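Local coordinates for protein Thiosulfate:glutathione sulfurtransferase (PDB 6BEV) that transfers sulfur from thiosulfate to glutathione, producing the S-sulfanylglutathione needed in hydrogen sulfide metabolism, at residues R42-R47 and G59-P64. Numbering follows the deposited sequence.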
ATOM      1  N   ARG A  42      -4.932   5.423  -1.273  1.00 12.13           N
ATOM      2  CA  ARG A  42      -4.971   4.522  -0.135  1.00 12.25           C
ATOM      3  C   ARG A  42      -3.588   3.921   0.018  1.00 12.54           C
ATOM      4  O   ARG A  42      -2.956   3.578  -0.978  1.00 16.18           O
ATOM      5  CB  ARG A  42      -5.956   3.390  -0.378  1.00 15.15           C
ATOM      6  CG  ARG A  42      -7.381   3.689  -0.045  1.00 17.89           C
ATOM      7  CD  ARG A  42      -8.182   2.396  -0.105  1.00 19.42           C
ATOM      8  NE  ARG A  42      -8.091   1.533   1.083  1.00 19.12           N
ATOM      9  CZ  ARG A  42      -8.790   0.398   1.235  1.00 17.27           C
ATOM     10  NH1 ARG A  42      -9.597  -0.027   0.277  1.00 15.99           N
ATOM     11  NH2 ARG A  42      -8.683  -0.333   2.337  1.00 17.82           N
ATOM     12  N   LEU A  43      -3.134   3.794   1.253  1.00 12.23           N
ATOM     13  CA  LEU A  43      -1.796   3.323   1.561  1.00 13.06           C
ATOM     14  C   LEU A  43      -1.856   1.920   2.142  1.00 10.74           C
ATOM     15  O   LEU A  43      -2.663   1.644   3.036  1.00 12.02           O
ATOM     16  CB  LEU A  43      -1.147   4.228   2.612  1.00 12.98           C
ATOM     17  CG  LEU A  43      -0.651   5.589   2.140  1.00 15.26           C
ATOM     18  CD1 LEU A  43      -0.434   6.521   3.331  1.00 17.78           C
ATOM     19  CD2 LEU A  43       0.621   5.411   1.360  1.00 18.94           C
ATOM     20  N   PHE A  44      -0.920   1.079   1.715  1.00 10.66           N
ATOM     21  CA  PHE A  44      -0.762  -0.288   2.215  1.00 10.59           C
ATOM     22  C   PHE A  44       0.701  -0.500   2.584  1.00 10.36           C
ATOM     23  O   PHE A  44       1.570  -0.493   1.705  1.00 10.93           O
ATOM     24  CB  PHE A  44      -1.191  -1.308   1.164  1.00 10.06           C
ATOM     25  CG  PHE A  44      -2.608  -1.134   0.709  1.00 10.51           C
ATOM     26  CD1 PHE A  44      -3.639  -1.782   1.356  1.00 12.44           C
ATOM     27  CD2 PHE A  44      -2.920  -0.310  -0.352  1.00 11.17           C
ATOM     28  CE1 PHE A  44      -4.955  -1.601   0.952  1.00 13.95           C
ATOM     29  CE2 PHE A  44      -4.227  -0.115  -0.748  1.00 12.25           C
ATOM     30  CZ  PHE A  44      -5.241  -0.776  -0.109  1.00 13.73           C
ATOM     31  N   ASP A  45       0.956  -0.696   3.878  1.00 10.42           N
ATOM     32  CA  ASP A  45       2.282  -1.022   4.402  1.00 10.44           C
ATOM     33  C   ASP A  45       2.422  -2.535   4.296  1.00 10.13           C
ATOM     34  O   ASP A  45       1.680  -3.276   4.950  1.00 10.48           O
ATOM     35  CB  ASP A  45       2.356  -0.569   5.861  1.00 10.79           C
ATOM     36  CG  ASP A  45       3.750  -0.705   6.472  1.00 11.28           C
ATOM     37  OD1 ASP A  45       4.547  -1.555   6.030  1.00 12.01           O
ATOM     38  OD2 ASP A  45       4.024   0.048   7.425  1.00 12.34           O
ATOM     39  N   VAL A  46       3.324  -2.999   3.432  1.00 10.12           N
ATOM     40  CA  VAL A  46       3.462  -4.428   3.174  1.00 10.25           C
ATOM     41  C   VAL A  46       4.605  -5.055   3.963  1.00 10.91           C
ATOM     42  O   VAL A  46       5.008  -6.188   3.676  1.00 11.31           O
ATOM     43  CB  VAL A  46       3.536  -4.743   1.674  1.00 10.88           C
ATOM     44  CG1 VAL A  46       2.305  -4.201   0.972  1.00 11.73           C
ATOM     45  CG2 VAL A  46       4.818  -4.220   1.045  1.00 11.46           C
ATOM     46  N   ARG A  47       5.126  -4.347   4.963  1.00 11.14           N
ATOM     47  CA  ARG A  47       6.082  -4.938   5.881  1.00 11.56           C
ATOM     48  C   ARG A  47       5.369  -5.896   6.840  1.00 12.09           C
ATOM     49  O   ARG A  47       4.148  -6.043   6.829  1.00 12.01           O
ATOM     50  CB  ARG A  47       6.787  -3.832   6.649  1.00 11.66           C
ATOM     51  CG  ARG A  47       7.576  -2.891   5.741  1.00 12.25           C
ATOM     52  CD  ARG A  47       8.247  -1.793   6.521  1.00 12.80           C
ATOM     53  NE  ARG A  47       7.243  -0.970   7.177  1.00 12.14           N
ATOM     54  CZ  ARG A  47       7.442  -0.252   8.267  1.00 12.49           C
ATOM     55  NH1 ARG A  47       8.648  -0.187   8.835  1.00 12.94           N
ATOM     56  NH2 ARG A  47       6.426   0.423   8.767  1.00 13.29           N
ATOM     57  N   GLY A  59      -2.075   6.625   8.306  1.00 16.23           N
ATOM     58  CA  GLY A  59      -3.193   6.162   7.523  1.00 16.53           C
ATOM     59  C   GLY A  59      -2.986   4.834   6.826  1.00 14.68           C
ATOM     60  O   GLY A  59      -3.945   4.283   6.278  1.00 15.81           O
ATOM     61  N   ALA A  60      -1.783   4.288   6.833  1.00 12.82           N
ATOM     62  CA  ALA A  60      -1.530   3.078   6.065  1.00 12.17           C
ATOM     63  C   ALA A  60      -2.136   1.848   6.722  1.00 12.05           C
ATOM     64  O   ALA A  60      -2.061   1.667   7.936  1.00 13.78           O
ATOM     65  CB  ALA A  60      -0.027   2.869   5.931  1.00 12.15           C
ATOM     66  N   LEU A  61      -2.698   0.982   5.894  1.00 11.05           N
ATOM     67  CA  LEU A  61      -3.203  -0.312   6.333  1.00 11.08           C
ATOM     68  C   LEU A  61      -2.098  -1.349   6.177  1.00 10.77           C
ATOM     69  O   LEU A  61      -1.501  -1.453   5.105  1.00 10.92           O
ATOM     70  CB  LEU A  61      -4.388  -0.710   5.455  1.00 11.56           C
ATOM     71  CG  LEU A  61      -4.987  -2.070   5.774  1.00 12.70           C
ATOM     72  CD1 LEU A  61      -5.574  -2.094   7.171  1.00 15.41           C
ATOM     73  CD2 LEU A  61      -6.036  -2.427   4.741  1.00 13.40           C
ATOM     74  N   ASN A  62      -1.834  -2.126   7.224  1.00 10.97           N
ATOM     75  CA  ASN A  62      -0.783  -3.138   7.160  1.00 10.55           C
ATOM     76  C   ASN A  62      -1.339  -4.432   6.569  1.00 10.22           C
ATOM     77  O   ASN A  62      -2.167  -5.111   7.189  1.00 10.97           O
ATOM     78  CB  ASN A  62      -0.228  -3.361   8.560  1.00 11.77           C
ATOM     79  CG  ASN A  62       0.884  -4.405   8.630  1.00 11.91           C
ATOM     80  OD1 ASN A  62       0.994  -5.106   9.624  1.00 12.46           O
ATOM     81  ND2 ASN A  62       1.706  -4.500   7.601  1.00 11.38           N
ATOM     82  N   ILE A  63      -0.873  -4.765   5.368  1.00 10.58           N
ATOM     83  CA  ILE A  63      -1.086  -6.081   4.769  1.00 10.91           C
ATOM     84  C   ILE A  63       0.292  -6.594   4.402  1.00 11.24           C
ATOM     85  O   ILE A  63       0.828  -6.239   3.335  1.00 11.13           O
ATOM     86  CB  ILE A  63      -1.989  -6.078   3.528  1.00 11.11           C
ATOM     87  CG1 ILE A  63      -3.313  -5.381   3.815  1.00 11.74           C
ATOM     88  CG2 ILE A  63      -2.202  -7.516   3.087  1.00 11.72           C
ATOM     89  CD1 ILE A  63      -4.244  -5.304   2.618  1.00 13.39           C
ATOM     90  N   PRO A  64       0.921  -7.389   5.262  1.00 11.16           N
ATOM     91  CA  PRO A  64       2.249  -7.917   4.926  1.00 12.02           C
ATOM     92  C   PRO A  64       2.232  -8.560   3.545  1.00 12.24           C
ATOM     93  O   PRO A  64       1.253  -9.196   3.137  1.00 12.25           O
ATOM     94  CB  PRO A  64       2.493  -8.954   6.024  1.00 12.64           C
ATOM     95  CG  PRO A  64       1.728  -8.434   7.203  1.00 12.36           C
ATOM     96  CD  PRO A  64       0.476  -7.831   6.598  1.00 11.95           C
TER
HETATM   97  O   HOH W   1      -4.794   4.461   3.513  1.00 18.47           O
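Asp-45 and Leu-61 meet through their backbones: Asp-45 N donates to Leu-61 O at 2.8 Å, while Leu-61 N reaches back to Leu-43 O in an almost straight bond (2.9 Å, 172°). Leu-61 thus bonds on both sides of Phe-44, as parallel pairing requires, and its carbonyl also receives the CA-H of Phe-44. The Leu-61 side chain lies on the same face of the sheet as Phe-44; with CG anti to the backbone N (chi1 178°), its CD2 rests 4.0 Å from Phe-44 CE1, and Ile-63 CD1 joins it against the ring. At the start of the pairing Leu-43 CB packs on Ala-60 CB (3.8 Å), and a water accepts from Leu-43 N and donates to Gly-59 O. The segments belong to a beta-alpha-beta unit, in which helix 49-53 links inner strand 42-45 to edge strand 61-62 of the parallel rhodanese sheet. In the next bridge, Asp-45 with Asn-62, Asp-45 O accepts from Ile-63 N and, on the opposite face of its plane, from Asn-62 ND2. The Asn-62 amide also donates from ND2 to Arg-47 O at 3.0 Å, with both acceptors close to the amide plane. With an alanine here, segment 59-64 would probably offer Arg-47 O no donor and Asp-45 O Ile-63 N alone. On the Asp-45 carboxylate, OD1 closes an Asx turn with Arg-47 N and also accepts from Arg-47 NE, while Arg-47 NH2 meets OD2 at 2.8 Å in a side-on, nearly coplanar salt bridge. Thr-56 OG1 is a further partner of OD2, and Gly-55 O of NH2. The Arg-47 side chain comes within about 4 Å (nearest atoms) of that of Cys-99, the active-site cysteine that forms the persulfide intermediate during catalysis.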